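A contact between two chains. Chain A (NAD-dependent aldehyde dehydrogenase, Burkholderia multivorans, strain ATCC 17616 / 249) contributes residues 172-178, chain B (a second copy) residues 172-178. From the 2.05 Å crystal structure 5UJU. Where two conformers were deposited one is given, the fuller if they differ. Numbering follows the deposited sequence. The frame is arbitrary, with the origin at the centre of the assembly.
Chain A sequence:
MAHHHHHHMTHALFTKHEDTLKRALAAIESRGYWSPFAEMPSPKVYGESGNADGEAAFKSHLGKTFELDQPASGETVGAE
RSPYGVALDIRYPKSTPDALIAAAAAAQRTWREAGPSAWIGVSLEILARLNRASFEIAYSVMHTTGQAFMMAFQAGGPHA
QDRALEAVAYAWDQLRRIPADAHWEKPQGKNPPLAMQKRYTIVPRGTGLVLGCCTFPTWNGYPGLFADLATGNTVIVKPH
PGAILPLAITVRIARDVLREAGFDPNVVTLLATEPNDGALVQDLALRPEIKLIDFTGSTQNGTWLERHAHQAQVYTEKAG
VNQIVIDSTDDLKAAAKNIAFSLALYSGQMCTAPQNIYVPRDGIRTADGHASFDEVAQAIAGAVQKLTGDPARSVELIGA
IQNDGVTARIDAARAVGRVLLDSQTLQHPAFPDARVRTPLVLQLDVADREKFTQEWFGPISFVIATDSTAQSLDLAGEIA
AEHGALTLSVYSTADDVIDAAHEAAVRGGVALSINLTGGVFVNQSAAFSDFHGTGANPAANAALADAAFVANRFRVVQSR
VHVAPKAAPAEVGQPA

Chain A (172-178) WDQLRRI
Chain B, residues 172-178: WDQLRRI

How do the two backbones run? In both chains residues 172-175 are helical (phi -57 to -77°, psi -36 to -47°), and type I turns span Leu175(A) to Ile178(A) and Leu175(B) to Ile178(B), with Ile178(A) and Ile178(B) at about -108/113. The register is antiparallel: Gln174(A) CA lies 9.8 Å from Gln174(B) CA, Asp173(A) CA 10.5 Å from Arg177(B) CA, and Arg177(A) CA 10.4 Å from Asp173(B) CA.

What bridges this gap? The CA-to-CB bonds of Asp173(A), Asp173(B) (chi1 t), Arg177(A) and Arg177(B) (chi1 m, chi2 and chi3 t) point toward the other stretch. Arg177(A) NH1 donates to Asp173(B) OD2 at 3.1 Å, a salt bridge at the guanidinium edge. The reverse pair differs: Asp173(A) OD1 is 4.0 Å from Arg177(B) NH1, well out of the guanidinium plane, so the direct attraction is one of charge, and a water that donates to Asp173(A) OD2 (3.0 Å) and accepts weakly from Arg177(B) NH1 (3.4 Å) links the pair. Chi4 separates the arginines, -173° in Arg177(A) and -88° in Arg177(B).

How can two arginines meet? Arg177(B) NE lies over one face of the Arg177(A) guanidinium, with Arg177(A) NH1 3.0 Å away; both are donors, so no hydrogen bond forms. Nearby carboxylates offset the charge: Arg177(A) NH2 reaches Asp173(A) OD2 (3.1 Å, weak), and Arg177(B) NH2 reaches Asp173(B) OD1 (2.9 Å).

What joins the centre? The CA-to-CB bonds of Gln174(A) and Gln174(B) (chi1 and chi2 m) point sideways, but the side-chain ends approach; Gln174(A) NE2 donates weakly to Gln174(B) OE1 at 3.4 Å.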

# COMPACT_ATOMS: atom_id res chain seq x y z
N TRP A 172 -5.85 -13.71 -0.62
CA TRP A 172 -5.85 -14.72 -1.67
C TRP A 172 -6.16 -14.10 -3.03
O TRP A 172 -5.58 -14.49 -4.05
CB TRP A 172 -6.86 -15.82 -1.31
CG TRP A 172 -7.08 -16.85 -2.40
CD1 TRP A 172 -8.25 -17.17 -3.02
CD2 TRP A 172 -6.07 -17.67 -3.00
NE1 TRP A 172 -8.04 -18.15 -3.96
CE2 TRP A 172 -6.71 -18.48 -3.97
CE3 TRP A 172 -4.69 -17.82 -2.80
CZ2 TRP A 172 -6.01 -19.41 -4.74
CZ3 TRP A 172 -4.00 -18.75 -3.58
CH2 TRP A 172 -4.66 -19.52 -4.53
N ASP A 173 -7.05 -13.10 -3.07
CA ASP A 173 -7.39 -12.46 -4.34
C ASP A 173 -6.15 -11.89 -5.03
O ASP A 173 -6.03 -11.96 -6.26
CB ASP A 173 -8.42 -11.36 -4.08
CG ASP A 173 -9.14 -10.92 -5.35
OD1 ASP A 173 -9.27 -11.72 -6.30
OD2 ASP A 173 -9.60 -9.76 -5.38
N GLN A 174 -5.22 -11.31 -4.26
CA GLN A 174 -3.95 -10.83 -4.81
C GLN A 174 -2.98 -11.98 -5.10
O GLN A 174 -2.30 -11.98 -6.12
CB GLN A 174 -3.28 -9.85 -3.85
CG GLN A 174 -4.02 -8.58 -3.58
CD GLN A 174 -4.31 -7.85 -4.87
OE1 GLN A 174 -3.51 -7.92 -5.82
NE2 GLN A 174 -5.41 -7.14 -4.92
N LEU A 175 -2.86 -12.93 -4.17
CA LEU A 175 -1.87 -13.99 -4.32
C LEU A 175 -2.16 -14.86 -5.55
O LEU A 175 -1.24 -15.28 -6.25
CB LEU A 175 -1.81 -14.85 -3.05
CG LEU A 175 -1.32 -14.15 -1.78
CD1 LEU A 175 -1.56 -15.01 -0.53
CD2 LEU A 175 0.15 -13.76 -1.89
N ARG A 176 -3.44 -15.14 -5.81
CA ARG A 176 -3.78 -16.04 -6.91
C ARG A 176 -3.48 -15.44 -8.28
O ARG A 176 -3.49 -16.19 -9.26
CB ARG A 176 -5.24 -16.44 -6.83
CG ARG A 176 -6.18 -15.31 -7.19
CD ARG A 176 -7.60 -15.69 -6.83
NE ARG A 176 -8.53 -14.62 -7.16
CZ ARG A 176 -9.47 -14.71 -8.10
NH1 ARG A 176 -9.61 -15.83 -8.79
NH2 ARG A 176 -10.28 -13.69 -8.32
N ARG A 177 -3.21 -14.14 -8.37
CA ARG A 177 -2.94 -13.48 -9.65
C ARG A 177 -1.48 -13.60 -10.07
O ARG A 177 -1.12 -13.10 -11.15
CB ARG A 177 -3.31 -11.99 -9.58
CG ARG A 177 -4.69 -11.70 -9.04
CD ARG A 177 -4.97 -10.20 -9.06
NE ARG A 177 -5.97 -9.81 -8.07
CZ ARG A 177 -6.48 -8.59 -7.97
NH1 ARG A 177 -6.10 -7.63 -8.81
NH2 ARG A 177 -7.37 -8.31 -7.03
N ILE A 178 -0.64 -14.23 -9.27
CA ILE A 178 0.80 -14.25 -9.50
C ILE A 178 1.18 -15.67 -9.91
O ILE A 178 1.03 -16.60 -9.10
CB ILE A 178 1.57 -13.81 -8.24
CG1 ILE A 178 1.20 -12.37 -7.89
CG2 ILE A 178 3.08 -13.97 -8.44
CD1 ILE A 178 1.54 -12.00 -6.47
N TRP B 172 -6.17 -0.43 -13.61
CA TRP B 172 -7.46 -0.92 -14.08
C TRP B 172 -7.82 -2.26 -13.45
O TRP B 172 -8.98 -2.53 -13.14
CB TRP B 172 -7.45 -1.04 -15.60
CG TRP B 172 -8.68 -1.67 -16.14
CD1 TRP B 172 -8.76 -2.82 -16.87
CD2 TRP B 172 -10.03 -1.19 -16.01
NE1 TRP B 172 -10.07 -3.10 -17.19
CE2 TRP B 172 -10.87 -2.11 -16.67
CE3 TRP B 172 -10.60 -0.08 -15.38
CZ2 TRP B 172 -12.25 -1.95 -16.74
CZ3 TRP B 172 -11.99 0.08 -15.44
CH2 TRP B 172 -12.79 -0.85 -16.12
N ASP B 173 -6.82 -3.13 -13.26
CA ASP B 173 -7.07 -4.43 -12.65
C ASP B 173 -7.70 -4.27 -11.26
O ASP B 173 -8.54 -5.08 -10.87
CB ASP B 173 -5.77 -5.24 -12.55
CG ASP B 173 -6.02 -6.73 -12.32
OD1 ASP B 173 -7.08 -7.24 -12.73
OD2 ASP B 173 -5.15 -7.39 -11.71
N GLN B 174 -7.29 -3.24 -10.51
CA GLN B 174 -7.88 -2.99 -9.20
C GLN B 174 -9.26 -2.34 -9.34
O GLN B 174 -10.23 -2.77 -8.70
CB GLN B 174 -6.98 -2.08 -8.36
CG GLN B 174 -5.51 -2.49 -8.33
CD GLN B 174 -5.28 -3.94 -7.92
OE1 GLN B 174 -5.96 -4.48 -7.04
NE2 GLN B 174 -4.35 -4.60 -8.61
N LEU B 175 -9.35 -1.32 -10.19
CA LEU B 175 -10.58 -0.54 -10.33
C LEU B 175 -11.73 -1.40 -10.83
O LEU B 175 -12.86 -1.28 -10.34
CB LEU B 175 -10.35 0.63 -11.28
CG LEU B 175 -9.36 1.68 -10.76
CD1 LEU B 175 -8.88 2.57 -11.88
CD2 LEU B 175 -10.03 2.54 -9.67
N ARG B 176 -11.46 -2.30 -11.78
CA ARG B 176 -12.53 -3.08 -12.39
C ARG B 176 -13.18 -4.07 -11.43
O ARG B 176 -14.24 -4.60 -11.75
CB ARG B 176 -12.01 -3.82 -13.62
CG ARG B 176 -11.09 -4.98 -13.28
CD ARG B 176 -10.40 -5.50 -14.52
NE ARG B 176 -9.51 -6.62 -14.21
CZ ARG B 176 -9.73 -7.86 -14.61
NH1 ARG B 176 -10.79 -8.15 -15.35
NH2 ARG B 176 -8.87 -8.82 -14.28
N ARG B 177 -12.57 -4.32 -10.28
CA ARG B 177 -13.12 -5.29 -9.34
C ARG B 177 -14.06 -4.66 -8.32
O ARG B 177 -14.59 -5.39 -7.46
CB ARG B 177 -11.97 -6.02 -8.64
CG ARG B 177 -11.06 -6.75 -9.63
CD ARG B 177 -9.81 -7.28 -8.96
NE ARG B 177 -8.86 -7.86 -9.92
CZ ARG B 177 -8.89 -9.12 -10.32
NH1 ARG B 177 -9.82 -9.94 -9.86
NH2 ARG B 177 -7.98 -9.57 -11.19
N ILE B 178 -14.30 -3.36 -8.41
CA ILE B 178 -15.12 -2.61 -7.46
C ILE B 178 -16.45 -2.30 -8.16
O ILE B 178 -16.48 -1.51 -9.11
CB ILE B 178 -14.41 -1.34 -6.99
CG1 ILE B 178 -13.13 -1.72 -6.24
CG2 ILE B 178 -15.33 -0.51 -6.11
CD1 ILE B 178 -12.13 -0.61 -6.14
O HOH W 1 -11.96 -9.63 -7.23